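Local coordinates for uncharacterized protein SPOA0173 (Silicibacter pomeroyi, PDB 3EYT) that is of unknown function but has a thioredoxin-like fold and may act as an oxidoreductase, perhaps with an antioxidant role, at residues Leu21-Leu26 with Ile31-Phe36; Ile48-Lys53 with Gly136-Leu141; Gln52-Ala57 with Val63-Leu68; Leu121-Lys126 with Gly144-Thr149. One frame throughout, in Å; residues are numbered along the deposited sequence. Where two conformers were deposited one is given.

Interaction 1. Residues Leu21-Leu26 with Ile31-Phe36; sequences LTLADL and IVIEAF
Ile31 lays its CD1 methyl against the base of Leu26, 3.5 Å from Leu26 CB, with the two side chains crossing at about a right angle. The CG1 branch of Ile31 stands beside the backbone N and opposite the carbonyl carbon (chi1 -50°), which carries CD1 out from the strand to the turn formed by Leu21-Leu26. There the same methyl also meets Leu23, whose CD2 lies 4.0 Å from Ile31 CD1. Leu23 CD2 reaches on to Ile33 as well, more loosely, at 4.4 Å from Ile33 CD1, so one leucine branch spans two isoleucines that project from the same side of strand 30-36. No hydrogen bond joins the segments; the grip is purely apolar, and all four residues are buried. The turn itself is held by its own polar bonds: Thr22 OG1 accepts from Asp25 N at 3.1 Å in an ST motif, while Asp25 OD2 takes the N-H of Thr22 from above the carboxylate plane. Ile124 and Leu66, from the strands flanking 30-36, extend the same apolar layer. Here the loop between strands 11-15 and 30-36 packs on one face of the central sheet of a thioredoxin-like fold.

Interaction 2. Residues Ile48-Lys53 with Gly136-Leu141; sequences IPLAQK and GDVSEL
Lys53 and Glu140 form a salt bridge at the protein surface, with Lys53 NZ 3.3 Å from Glu140 OE2. It links two helices of the thioredoxin-like fold, 41-57 and the start of 140-151. The ammonium group comes to the syn side of OE2, 24° out of the carboxylate plane, and the two side chains cross at about a right angle. Lys53 is extended beyond CG, and its aliphatic part also touches the carboxylate where they cross: Lys53 CD is 3.7 Å from Glu140 OE2. Both residues are exposed, so solvent would probably weaken the attraction. Ser139, at the N-cap just before Glu140, bonds the backbone N of Leu142 through its OG and so fixes the start of the helix. Further in, the contact becomes apolar. Leu50 has CG anti to its backbone N (chi1 175°), an orientation that directs its two methyl branches at Val138 and Glu140. One branch follows the stem of the glutamate, with Leu50 CD1 3.7 Å from Glu140 CG as the two chains slide past each other in opposite directions. The other meets Val138 at about a right angle, where Leu50 CD2 sits 3.8 Å from Val138 CB.

Interaction 3. Residues Gln52-Ala57 with Val63-Leu68; sequences QKVRAA and VAVLGL
Val54 comes first along helix 52-57 to meet the strand, its CG1 methyl resting 3.8 Å from Val65 CG2 and, more loosely, 4.4 Å from Val63 CG1. Arg55, next in sequence, supplies the polar half of the contact. Its chain leaves with CG opposite the backbone N (chi1 175°) and bends at the next two torsions, folding the guanidinium back onto the strand. There two nitrogens converge end-on on one acceptor, with Arg55 NH1 2.8 Å and Arg55 NH2 2.9 Å from Val63 O. Both bonds are bent, at about 140°, as expected when two N-H groups share an oxygen. That oxygen lies close to the guanidinium plane, while both donors approach from the same face of the carbonyl plane. Val65 CG2 lies over one face of the guanidinium, toward its rim. A water accepts from Arg55 NH1 and donates to Val65 O. Outside the segments, Glu60 forms a salt bridge with NH1 and Phe58 O accepts from NH2. Replacing Arg55 by a leucine would probably leave Val63 O without both guanidinium donors and Glu60 without its charged mate. Helix and strand run nearly antiparallel within a beta-alpha-beta unit; the double grip ties the helix's last turn to the strand backbone, the charge probably balanced by Glu60.

Interaction 4. Residues Leu121-Lys126 with Gly144-Thr149; sequences LLLIDK and GAEIAT
Leu123 fits against residues 144-149 of helix 140-151 with both of its branches, and together they make up the packed part of this contact. Its CD1 methyl presses on the stem of Glu146, 3.7 Å from Glu146 CB, and the two side chains meet at a slant. Its CD2 methyl lies 4.0 Å from Ile147 CG1, the isoleucine crossing the leucine at about a right angle. Leu123 has CG beside the backbone N and opposite the carbonyl carbon (chi1 -83°), which turns the fork of the side chain to the helix. Leu143 and Leu150, from the same helix, touch Leu123 too, so it is packed along more than one turn. The looser side begins beyond the stem of Glu146, at its partly exposed carboxylate. Glu146 OE1 passes 4.0 Å from Leu123 CD1, but its polar partner is elsewhere: OE1 is hydrogen-bonded to His134 NE2 on strand 129-135, which holds the carboxylate beside the apolar leucine. About a turn farther along the helix, exposed Thr149, which does not touch the strand, turns back on its own backbone, its OG1 donating to Ala145 O at 2.9 Å from above the carbonyl plane. No hydrogen bond crosses between the segments. A helix laid over a central sheet strand through leucine and isoleucine methyls is the layered alpha/beta packing of the thioredoxin-like fold.

In the fold
Three neighbouring strands of one mixed sheet, in the order 120-124, 30-36 and 63-69, connect interactions 1, 3 and 4, whose centres lie about 10 to 12 Å apart. Interaction 1 comes first along the chain and packs a loop against strand 30-36. Helix 41-57 follows, serving interaction 2 and then interaction 3, which share Gln52 and Lys53. Helix 140-151 joins interaction 2 to interaction 4, their segments alternating in sequence. Between the contacts, Val54 CG1 is 4.0 Å from Ile147 CD1, and Leu50 CD2 is 3.6 Å from Leu121 CD1. Two helices and the sheet thus form one continuous core, consistent with a thioredoxin-like scaffold whose CxxC pair, Cys40 and Cys43, lies near the start of helix 41-57.

Interaction 1. Residues Leu21-Leu26 with Ile31-Phe36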
loop_
_atom_site.group_PDB
_atom_site.type_symbol
_atom_site.label_atom_id
_atom_site.label_comp_id
_atom_site.label_asym_id
_atom_site.label_seq_id
_atom_site.Cartn_x
_atom_site.Cartn_y
_atom_site.Cartn_z
ATOM N N LEU C 21 -13.392 3.924 -18.345
ATOM C CA LEU C 21 -14.862 3.870 -18.439
ATOM C C LEU C 21 -15.624 4.887 -17.620
ATOM O O LEU C 21 -15.328 5.089 -16.457
ATOM C CB LEU C 21 -15.369 2.478 -18.018
ATOM C CG LEU C 21 -15.130 1.305 -18.956
ATOM C CD1 LEU C 21 -15.530 0.013 -18.269
ATOM C CD2 LEU C 21 -15.896 1.462 -20.297
ATOM N N THR C 22 -16.649 5.475 -18.218
ATOM C CA THR C 22 -17.544 6.348 -17.486
ATOM C C THR C 22 -18.982 5.868 -17.669
ATOM O O THR C 22 -19.295 5.129 -18.624
ATOM C CB THR C 22 -17.456 7.789 -17.996
ATOM O OG1 THR C 22 -17.880 7.816 -19.362
ATOM C CG2 THR C 22 -16.007 8.322 -17.899
ATOM N N LEU C 23 -19.860 6.327 -16.787
ATOM C CA LEU C 23 -21.290 6.007 -16.890
ATOM C C LEU C 23 -21.887 6.565 -18.193
ATOM O O LEU C 23 -22.749 5.914 -18.820
ATOM C CB LEU C 23 -22.063 6.496 -15.649
ATOM C CG LEU C 23 -21.672 5.837 -14.317
ATOM C CD1 LEU C 23 -22.598 6.257 -13.190
ATOM C CD2 LEU C 23 -21.658 4.321 -14.436
ATOM N N ALA C 24 -21.396 7.739 -18.615
ATOM C CA ALA C 24 -21.806 8.329 -19.902
ATOM C C ALA C 24 -21.460 7.421 -21.094
ATOM O O ALA C 24 -22.289 7.234 -21.990
ATOM C CB ALA C 24 -21.207 9.732 -20.085
ATOM N N ASP C 25 -20.264 6.833 -21.087
ATOM C CA ASP C 25 -19.862 5.815 -22.070
ATOM C C ASP C 25 -20.835 4.643 -22.156
ATOM O O ASP C 25 -20.910 3.965 -23.193
ATOM C CB ASP C 25 -18.534 5.168 -21.662
ATOM C CG ASP C 25 -17.341 6.085 -21.806
ATOM O OD1 ASP C 25 -17.469 7.168 -22.424
ATOM O OD2 ASP C 25 -16.264 5.699 -21.288
ATOM N N LEU C 26 -21.544 4.378 -21.063
ATOM C CA LEU C 26 -22.355 3.165 -20.947
ATOM C C LEU C 26 -23.850 3.460 -21.070
ATOM O O LEU C 26 -24.674 2.573 -20.873
ATOM C CB LEU C 26 -22.042 2.436 -19.631
ATOM C CG LEU C 26 -20.633 1.854 -19.461
ATOM C CD1 LEU C 26 -20.433 1.320 -18.053
ATOM C CD2 LEU C 26 -20.302 0.770 -20.488
ATOM N N ILE C 31 -26.606 -0.998 -16.185
ATOM C CA ILE C 31 -25.290 -1.153 -15.568
ATOM C C ILE C 31 -25.450 -1.739 -14.167
ATOM O O ILE C 31 -26.284 -1.259 -13.361
ATOM C CB ILE C 31 -24.553 0.204 -15.500
ATOM C CG1 ILE C 31 -24.579 0.896 -16.868
ATOM C CG2 ILE C 31 -23.122 0.038 -14.976
ATOM C CD1 ILE C 31 -24.188 2.355 -16.811
ATOM N N VAL C 32 -24.691 -2.795 -13.890
ATOM C CA VAL C 32 -24.654 -3.399 -12.562
ATOM C C VAL C 32 -23.282 -3.111 -11.987
ATOM O O VAL C 32 -22.269 -3.472 -12.586
ATOM C CB VAL C 32 -24.838 -4.936 -12.635
ATOM C CG1 VAL C 32 -24.750 -5.559 -11.250
ATOM C CG2 VAL C 32 -26.173 -5.288 -13.297
ATOM N N ILE C 33 -23.241 -2.453 -10.834
ATOM C CA ILE C 33 -21.980 -2.184 -10.159
ATOM C C ILE C 33 -21.889 -2.933 -8.843
ATOM O O ILE C 33 -22.734 -2.782 -7.974
ATOM C CB ILE C 33 -21.772 -0.673 -9.896
ATOM C CG1 ILE C 33 -21.939 0.130 -11.179
ATOM C CG2 ILE C 33 -20.378 -0.373 -9.258
ATOM C CD1 ILE C 33 -21.943 1.695 -10.939
ATOM N N GLU C 34 -20.821 -3.703 -8.695
ATOM C CA GLU C 34 -20.559 -4.405 -7.451
ATOM C C GLU C 34 -19.425 -3.673 -6.724
ATOM O O GLU C 34 -18.282 -3.670 -7.190
ATOM C CB GLU C 34 -20.203 -5.867 -7.762
ATOM C CG GLU C 34 -19.726 -6.709 -6.601
ATOM C CD GLU C 34 -20.821 -7.016 -5.588
ATOM O OE1 GLU C 34 -22.032 -6.959 -5.920
ATOM O OE2 GLU C 34 -20.453 -7.305 -4.439
ATOM N N ALA C 35 -19.766 -3.046 -5.597
ATOM C CA ALA C 35 -18.816 -2.307 -4.780
ATOM C C ALA C 35 -18.380 -3.271 -3.694
ATOM O O ALA C 35 -19.214 -3.865 -3.000
ATOM C CB ALA C 35 -19.445 -1.082 -4.170
ATOM N N PHE C 36 -17.070 -3.448 -3.572
ATOM C CA PHE C 36 -16.535 -4.493 -2.726
ATOM C C PHE C 36 -15.180 -4.040 -2.166
ATOM O O PHE C 36 -14.545 -3.114 -2.691
ATOM C CB PHE C 36 -16.377 -5.802 -3.541
ATOM C CG PHE C 36 -15.245 -5.765 -4.561
ATOM C CD1 PHE C 36 -14.010 -6.367 -4.271
ATOM C CD2 PHE C 36 -15.422 -5.140 -5.810
ATOM C CE1 PHE C 36 -12.957 -6.332 -5.207
ATOM C CE2 PHE C 36 -14.398 -5.096 -6.752
ATOM C CZ PHE C 36 -13.144 -5.693 -6.448
#

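Interaction 2. Residues Ile48-Lys53 with Gly136-Leu141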
loop_
_atom_site.group_PDB
_atom_site.type_symbol
_atom_site.label_atom_id
_atom_site.label_comp_id
_atom_site.label_asym_id
_atom_site.label_seq_id
_atom_site.Cartn_x
_atom_site.Cartn_y
_atom_site.Cartn_z
ATOM N N ILE C 48 -18.950 -10.827 -5.038
ATOM C CA ILE C 48 -18.210 -11.090 -6.258
ATOM C C ILE C 48 -18.814 -12.310 -7.020
ATOM O O ILE C 48 -19.066 -12.211 -8.211
ATOM C CB ILE C 48 -16.692 -11.218 -5.953
ATOM C CG1 ILE C 48 -16.091 -9.811 -5.747
ATOM C CG2 ILE C 48 -15.967 -11.882 -7.092
ATOM C CD1 ILE C 48 -14.790 -9.850 -4.997
ATOM N N PRO C 49 -19.094 -13.439 -6.332
ATOM C CA PRO C 49 -19.739 -14.513 -7.111
ATOM C C PRO C 49 -21.069 -14.085 -7.711
ATOM O O PRO C 49 -21.396 -14.509 -8.806
ATOM C CB PRO C 49 -19.937 -15.638 -6.084
ATOM C CG PRO C 49 -18.808 -15.411 -5.105
ATOM C CD PRO C 49 -18.742 -13.891 -4.975
ATOM N N LEU C 50 -21.815 -13.218 -7.024
ATOM C CA LEU C 50 -23.060 -12.696 -7.622
ATOM C C LEU C 50 -22.793 -11.876 -8.894
ATOM O O LEU C 50 -23.472 -12.049 -9.897
ATOM C CB LEU C 50 -23.858 -11.873 -6.608
ATOM C CG LEU C 50 -25.114 -11.173 -7.134
ATOM C CD1 LEU C 50 -26.152 -12.188 -7.659
ATOM C CD2 LEU C 50 -25.737 -10.263 -6.048
ATOM N N ALA C 51 -21.793 -10.984 -8.845
ATOM C CA ALA C 51 -21.462 -10.168 -10.006
ATOM C C ALA C 51 -21.070 -11.056 -11.203
ATOM O O ALA C 51 -21.456 -10.768 -12.340
ATOM C CB ALA C 51 -20.356 -9.172 -9.678
ATOM N N GLN C 52 -20.335 -12.129 -10.945
ATOM C CA GLN C 52 -19.945 -13.055 -12.001
ATOM C C GLN C 52 -21.120 -13.829 -12.608
ATOM O O GLN C 52 -21.098 -14.145 -13.796
ATOM C CB GLN C 52 -18.873 -14.007 -11.490
ATOM C CG GLN C 52 -17.584 -13.287 -11.130
ATOM C CD GLN C 52 -16.499 -14.224 -10.700
ATOM O OE1 GLN C 52 -16.643 -14.937 -9.718
ATOM N NE2 GLN C 52 -15.400 -14.214 -11.409
ATOM N N LYS C 53 -22.132 -14.119 -11.790
ATOM C CA LYS C 53 -23.383 -14.756 -12.261
ATOM C C LYS C 53 -24.150 -13.825 -13.160
ATOM O O LYS C 53 -24.610 -14.236 -14.220
ATOM C CB LYS C 53 -24.268 -15.177 -11.079
ATOM C CG LYS C 53 -23.764 -16.434 -10.393
ATOM C CD LYS C 53 -24.498 -16.680 -9.102
ATOM C CE LYS C 53 -24.068 -18.006 -8.515
ATOM N NZ LYS C 53 -24.574 -18.174 -7.118
ATOM N N GLY C 136 -25.371 -5.889 1.122
ATOM C CA GLY C 136 -25.344 -7.261 1.661
ATOM C C GLY C 136 -25.996 -8.305 0.756
ATOM O O GLY C 136 -25.789 -8.303 -0.466
ATOM N N ASP C 137 -26.767 -9.210 1.357
ATOM C CA ASP C 137 -27.286 -10.375 0.631
ATOM C C ASP C 137 -28.363 -9.945 -0.351
ATOM O O ASP C 137 -29.171 -9.069 -0.040
ATOM C CB ASP C 137 -27.854 -11.411 1.610
ATOM C CG ASP C 137 -26.766 -12.252 2.265
ATOM O OD1 ASP C 137 -25.628 -12.282 1.726
ATOM O OD2 ASP C 137 -27.048 -12.881 3.320
ATOM N N VAL C 138 -28.330 -10.510 -1.549
ATOM C CA VAL C 138 -29.302 -10.142 -2.582
ATOM C C VAL C 138 -29.968 -11.390 -3.167
ATOM O O VAL C 138 -29.277 -12.343 -3.567
ATOM C CB VAL C 138 -28.660 -9.337 -3.732
ATOM C CG1 VAL C 138 -29.752 -8.684 -4.563
ATOM C CG2 VAL C 138 -27.733 -8.252 -3.179
ATOM N N SER C 139 -31.298 -11.365 -3.211
ATOM C CA SER C 139 -32.074 -12.396 -3.879
ATOM C C SER C 139 -31.784 -12.368 -5.378
ATOM O O SER C 139 -32.054 -11.371 -6.054
ATOM C CB SER C 139 -33.559 -12.150 -3.665
ATOM O OG SER C 139 -34.309 -12.840 -4.644
ATOM N N GLU C 140 -31.237 -13.470 -5.885
ATOM C CA GLU C 140 -31.024 -13.626 -7.323
ATOM C C GLU C 140 -32.324 -13.549 -8.151
ATOM O O GLU C 140 -32.331 -12.948 -9.240
ATOM C CB GLU C 140 -30.283 -14.924 -7.611
ATOM C CG GLU C 140 -28.800 -14.757 -7.432
ATOM C CD GLU C 140 -28.074 -16.079 -7.445
ATOM O OE1 GLU C 140 -28.417 -16.935 -8.289
ATOM O OE2 GLU C 140 -27.153 -16.258 -6.602
ATOM N N LEU C 141 -33.407 -14.151 -7.654
ATOM C CA LEU C 141 -34.712 -14.007 -8.332
ATOM C C LEU C 141 -35.123 -12.538 -8.426
ATOM O O LEU C 141 -35.582 -12.070 -9.482
ATOM C CB LEU C 141 -35.825 -14.810 -7.636
ATOM C CG LEU C 141 -35.852 -16.320 -7.933
ATOM C CD1 LEU C 141 -36.748 -17.022 -6.961
ATOM C CD2 LEU C 141 -36.309 -16.568 -9.392
#

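Interaction 3. Residues Gln52-Ala57 with Val63-Leu68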
loop_
_atom_site.group_PDB
_atom_site.type_symbol
_atom_site.label_atom_id
_atom_site.label_comp_id
_atom_site.label_asym_id
_atom_site.label_seq_id
_atom_site.Cartn_x
_atom_site.Cartn_y
_atom_site.Cartn_z
ATOM N N GLN C 52 -20.335 -12.129 -10.945
ATOM C CA GLN C 52 -19.945 -13.055 -12.001
ATOM C C GLN C 52 -21.120 -13.829 -12.608
ATOM O O GLN C 52 -21.098 -14.145 -13.796
ATOM C CB GLN C 52 -18.873 -14.007 -11.490
ATOM C CG GLN C 52 -17.584 -13.287 -11.130
ATOM C CD GLN C 52 -16.499 -14.224 -10.700
ATOM O OE1 GLN C 52 -16.643 -14.937 -9.718
ATOM N NE2 GLN C 52 -15.400 -14.214 -11.409
ATOM N N LYS C 53 -22.132 -14.119 -11.790
ATOM C CA LYS C 53 -23.383 -14.756 -12.261
ATOM C C LYS C 53 -24.150 -13.825 -13.160
ATOM O O LYS C 53 -24.610 -14.236 -14.220
ATOM C CB LYS C 53 -24.268 -15.177 -11.079
ATOM C CG LYS C 53 -23.764 -16.434 -10.393
ATOM C CD LYS C 53 -24.498 -16.680 -9.102
ATOM C CE LYS C 53 -24.068 -18.006 -8.515
ATOM N NZ LYS C 53 -24.574 -18.174 -7.118
ATOM N N VAL C 54 -24.269 -12.557 -12.733
ATOM C CA VAL C 54 -24.907 -11.538 -13.557
ATOM C C VAL C 54 -24.185 -11.435 -14.891
ATOM O O VAL C 54 -24.835 -11.424 -15.953
ATOM C CB VAL C 54 -24.960 -10.165 -12.828
ATOM C CG1 VAL C 54 -25.482 -9.060 -13.756
ATOM C CG2 VAL C 54 -25.840 -10.291 -11.533
ATOM N N ARG C 55 -22.858 -11.357 -14.843
ATOM C CA ARG C 55 -22.078 -11.258 -16.067
ATOM C C ARG C 55 -22.319 -12.452 -16.978
ATOM O O ARG C 55 -22.478 -12.269 -18.192
ATOM C CB ARG C 55 -20.574 -11.086 -15.784
ATOM C CG ARG C 55 -19.677 -11.093 -17.057
ATOM C CD ARG C 55 -19.841 -9.870 -17.957
ATOM N NE ARG C 55 -21.174 -9.815 -18.578
ATOM C CZ ARG C 55 -21.767 -8.725 -19.074
ATOM N NH1 ARG C 55 -21.179 -7.522 -19.044
ATOM N NH2 ARG C 55 -22.993 -8.839 -19.574
ATOM N N ALA C 56 -22.333 -13.661 -16.404
ATOM C CA ALA C 56 -22.589 -14.863 -17.181
ATOM C C ALA C 56 -24.047 -14.910 -17.667
ATOM O O ALA C 56 -24.308 -15.409 -18.742
ATOM C CB ALA C 56 -22.222 -16.137 -16.380
ATOM N N ALA C 57 -24.994 -14.378 -16.899
ATOM C CA ALA C 57 -26.420 -14.555 -17.275
ATOM C C ALA C 57 -26.962 -13.590 -18.327
ATOM O O ALA C 57 -27.910 -13.940 -19.040
ATOM C CB ALA C 57 -27.336 -14.592 -16.047
ATOM N N VAL C 63 -26.057 -5.510 -20.955
ATOM C CA VAL C 63 -25.774 -5.283 -19.536
ATOM C C VAL C 63 -24.264 -5.139 -19.345
ATOM O O VAL C 63 -23.473 -6.007 -19.768
ATOM C CB VAL C 63 -26.314 -6.443 -18.658
ATOM C CG1 VAL C 63 -25.930 -6.252 -17.155
ATOM C CG2 VAL C 63 -27.826 -6.568 -18.827
ATOM N N ALA C 64 -23.863 -4.020 -18.758
ATOM C CA ALA C 64 -22.468 -3.861 -18.327
ATOM C C ALA C 64 -22.358 -4.237 -16.851
ATOM O O ALA C 64 -23.200 -3.836 -16.031
ATOM C CB ALA C 64 -21.980 -2.404 -18.553
ATOM N N VAL C 65 -21.322 -4.993 -16.507
ATOM C CA VAL C 65 -21.041 -5.338 -15.127
ATOM C C VAL C 65 -19.661 -4.779 -14.787
ATOM O O VAL C 65 -18.680 -5.060 -15.476
ATOM C CB VAL C 65 -21.051 -6.881 -14.883
ATOM C CG1 VAL C 65 -20.658 -7.222 -13.413
ATOM C CG2 VAL C 65 -22.403 -7.480 -15.201
ATOM N N LEU C 66 -19.612 -3.980 -13.731
ATOM C CA LEU C 66 -18.397 -3.265 -13.300
ATOM C C LEU C 66 -18.146 -3.606 -11.851
ATOM O O LEU C 66 -19.099 -3.698 -11.085
ATOM C CB LEU C 66 -18.608 -1.747 -13.334
ATOM C CG LEU C 66 -19.089 -1.141 -14.647
ATOM C CD1 LEU C 66 -19.099 0.355 -14.550
ATOM C CD2 LEU C 66 -18.209 -1.654 -15.828
ATOM N N GLY C 67 -16.878 -3.748 -11.474
ATOM C CA GLY C 67 -16.504 -3.841 -10.053
ATOM C C GLY C 67 -16.041 -2.459 -9.592
ATOM O O GLY C 67 -15.417 -1.724 -10.353
ATOM N N LEU C 68 -16.319 -2.109 -8.349
ATOM C CA LEU C 68 -15.798 -0.872 -7.793
ATOM C C LEU C 68 -15.112 -1.211 -6.459
ATOM O O LEU C 68 -15.771 -1.638 -5.503
ATOM C CB LEU C 68 -16.935 0.138 -7.612
ATOM C CG LEU C 68 -16.530 1.464 -6.978
ATOM C CD1 LEU C 68 -15.690 2.260 -7.978
ATOM C CD2 LEU C 68 -17.747 2.292 -6.513
HETATM O O HOH W 1 -18.562 -6.357 -17.825
#

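Interaction 4. Residues Leu121-Lys126 with Gly144-Thr149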
loop_
_atom_site.group_PDB
_atom_site.type_symbol
_atom_site.label_atom_id
_atom_site.label_comp_id
_atom_site.label_asym_id
_atom_site.label_seq_id
_atom_site.Cartn_x
_atom_site.Cartn_y
_atom_site.Cartn_z
ATOM N N LEU C 121 -24.621 -3.597 -4.187
ATOM C CA LEU C 121 -24.893 -3.787 -5.586
ATOM C C LEU C 121 -25.781 -2.638 -6.044
ATOM O O LEU C 121 -26.829 -2.368 -5.419
ATOM C CB LEU C 121 -25.511 -5.176 -5.834
ATOM C CG LEU C 121 -25.501 -5.587 -7.334
ATOM C CD1 LEU C 121 -25.380 -7.040 -7.550
ATOM C CD2 LEU C 121 -26.736 -5.067 -8.029
ATOM N N LEU C 122 -25.332 -1.920 -7.085
ATOM C CA LEU C 122 -26.073 -0.763 -7.598
ATOM C C LEU C 122 -26.536 -1.071 -9.004
ATOM O O LEU C 122 -25.787 -1.675 -9.788
ATOM C CB LEU C 122 -25.198 0.487 -7.632
ATOM C CG LEU C 122 -24.473 1.094 -6.408
ATOM C CD1 LEU C 122 -25.424 1.843 -5.546
ATOM C CD2 LEU C 122 -23.652 0.108 -5.577
ATOM N N LEU C 123 -27.759 -0.659 -9.325
ATOM C CA LEU C 123 -28.342 -0.833 -10.649
ATOM C C LEU C 123 -28.724 0.503 -11.232
ATOM O O LEU C 123 -29.534 1.241 -10.641
ATOM C CB LEU C 123 -29.634 -1.666 -10.615
ATOM C CG LEU C 123 -29.689 -3.186 -10.608
ATOM C CD1 LEU C 123 -31.093 -3.566 -11.129
ATOM C CD2 LEU C 123 -28.597 -3.840 -11.448
ATOM N N ILE C 124 -28.162 0.779 -12.403
ATOM C CA ILE C 124 -28.370 2.013 -13.133
ATOM C C ILE C 124 -29.103 1.716 -14.440
ATOM O O ILE C 124 -28.704 0.836 -15.213
ATOM C CB ILE C 124 -27.027 2.727 -13.401
ATOM C CG1 ILE C 124 -26.386 3.163 -12.062
ATOM C CG2 ILE C 124 -27.197 3.952 -14.328
ATOM C CD1 ILE C 124 -24.922 3.521 -12.215
ATOM N N ASP C 125 -30.175 2.455 -14.683
ATOM C CA ASP C 125 -31.010 2.204 -15.856
ATOM C C ASP C 125 -30.360 2.731 -17.137
ATOM O O ASP C 125 -29.335 3.382 -17.081
ATOM C CB ASP C 125 -32.443 2.714 -15.639
ATOM C CG ASP C 125 -32.557 4.238 -15.593
ATOM O OD1 ASP C 125 -31.635 4.976 -16.026
ATOM O OD2 ASP C 125 -33.629 4.710 -15.135
ATOM N N LYS C 126 -30.968 2.445 -18.291
ATOM C CA LYS C 126 -30.456 2.895 -19.608
ATOM C C LYS C 126 -30.306 4.415 -19.726
ATOM O O LYS C 126 -29.568 4.914 -20.577
ATOM C CB LYS C 126 -31.401 2.431 -20.716
ATOM C CG LYS C 126 -31.571 0.967 -20.800
ATOM C CD LYS C 126 -32.343 0.630 -22.063
ATOM C CE LYS C 126 -32.748 -0.797 -21.993
ATOM N NZ LYS C 126 -33.568 -1.184 -23.159
ATOM N N GLY C 144 -32.677 -10.492 -10.810
ATOM C CA GLY C 144 -32.964 -10.831 -12.208
ATOM C C GLY C 144 -34.241 -10.140 -12.689
ATOM O O GLY C 144 -34.291 -9.625 -13.808
ATOM N N ALA C 145 -35.257 -10.092 -11.821
ATOM C CA ALA C 145 -36.493 -9.365 -12.112
ATOM C C ALA C 145 -36.221 -7.846 -12.317
ATOM O O ALA C 145 -36.708 -7.231 -13.289
ATOM C CB ALA C 145 -37.530 -9.602 -11.004
ATOM N N GLU C 146 -35.417 -7.250 -11.437
ATOM C CA GLU C 146 -35.105 -5.814 -11.572
ATOM C C GLU C 146 -34.338 -5.519 -12.851
ATOM O O GLU C 146 -34.654 -4.525 -13.544
ATOM C CB GLU C 146 -34.320 -5.259 -10.376
ATOM C CG GLU C 146 -34.974 -5.450 -9.009
ATOM C CD GLU C 146 -34.038 -5.045 -7.852
ATOM O OE1 GLU C 146 -32.787 -5.222 -7.946
ATOM O OE2 GLU C 146 -34.569 -4.554 -6.841
ATOM N N ILE C 147 -33.368 -6.378 -13.190
ATOM C CA ILE C 147 -32.592 -6.202 -14.435
ATOM C C ILE C 147 -33.492 -6.306 -15.685
ATOM O O ILE C 147 -33.393 -5.484 -16.622
ATOM C CB ILE C 147 -31.389 -7.181 -14.492
ATOM C CG1 ILE C 147 -30.317 -6.792 -13.463
ATOM C CG2 ILE C 147 -30.745 -7.223 -15.874
ATOM C CD1 ILE C 147 -29.297 -7.934 -13.201
ATOM N N ALA C 148 -34.392 -7.281 -15.686
ATOM C CA ALA C 148 -35.363 -7.410 -16.790
ATOM C C ALA C 148 -36.259 -6.189 -16.932
ATOM O O ALA C 148 -36.532 -5.753 -18.033
ATOM C CB ALA C 148 -36.217 -8.659 -16.612
ATOM N N THR C 149 -36.722 -5.644 -15.820
ATOM C CA THR C 149 -37.579 -4.462 -15.848
ATOM C C THR C 149 -36.863 -3.294 -16.533
ATOM O O THR C 149 -37.442 -2.603 -17.393
ATOM C CB THR C 149 -38.024 -4.067 -14.418
ATOM O OG1 THR C 149 -38.738 -5.166 -13.838
ATOM C CG2 THR C 149 -38.917 -2.784 -14.429
#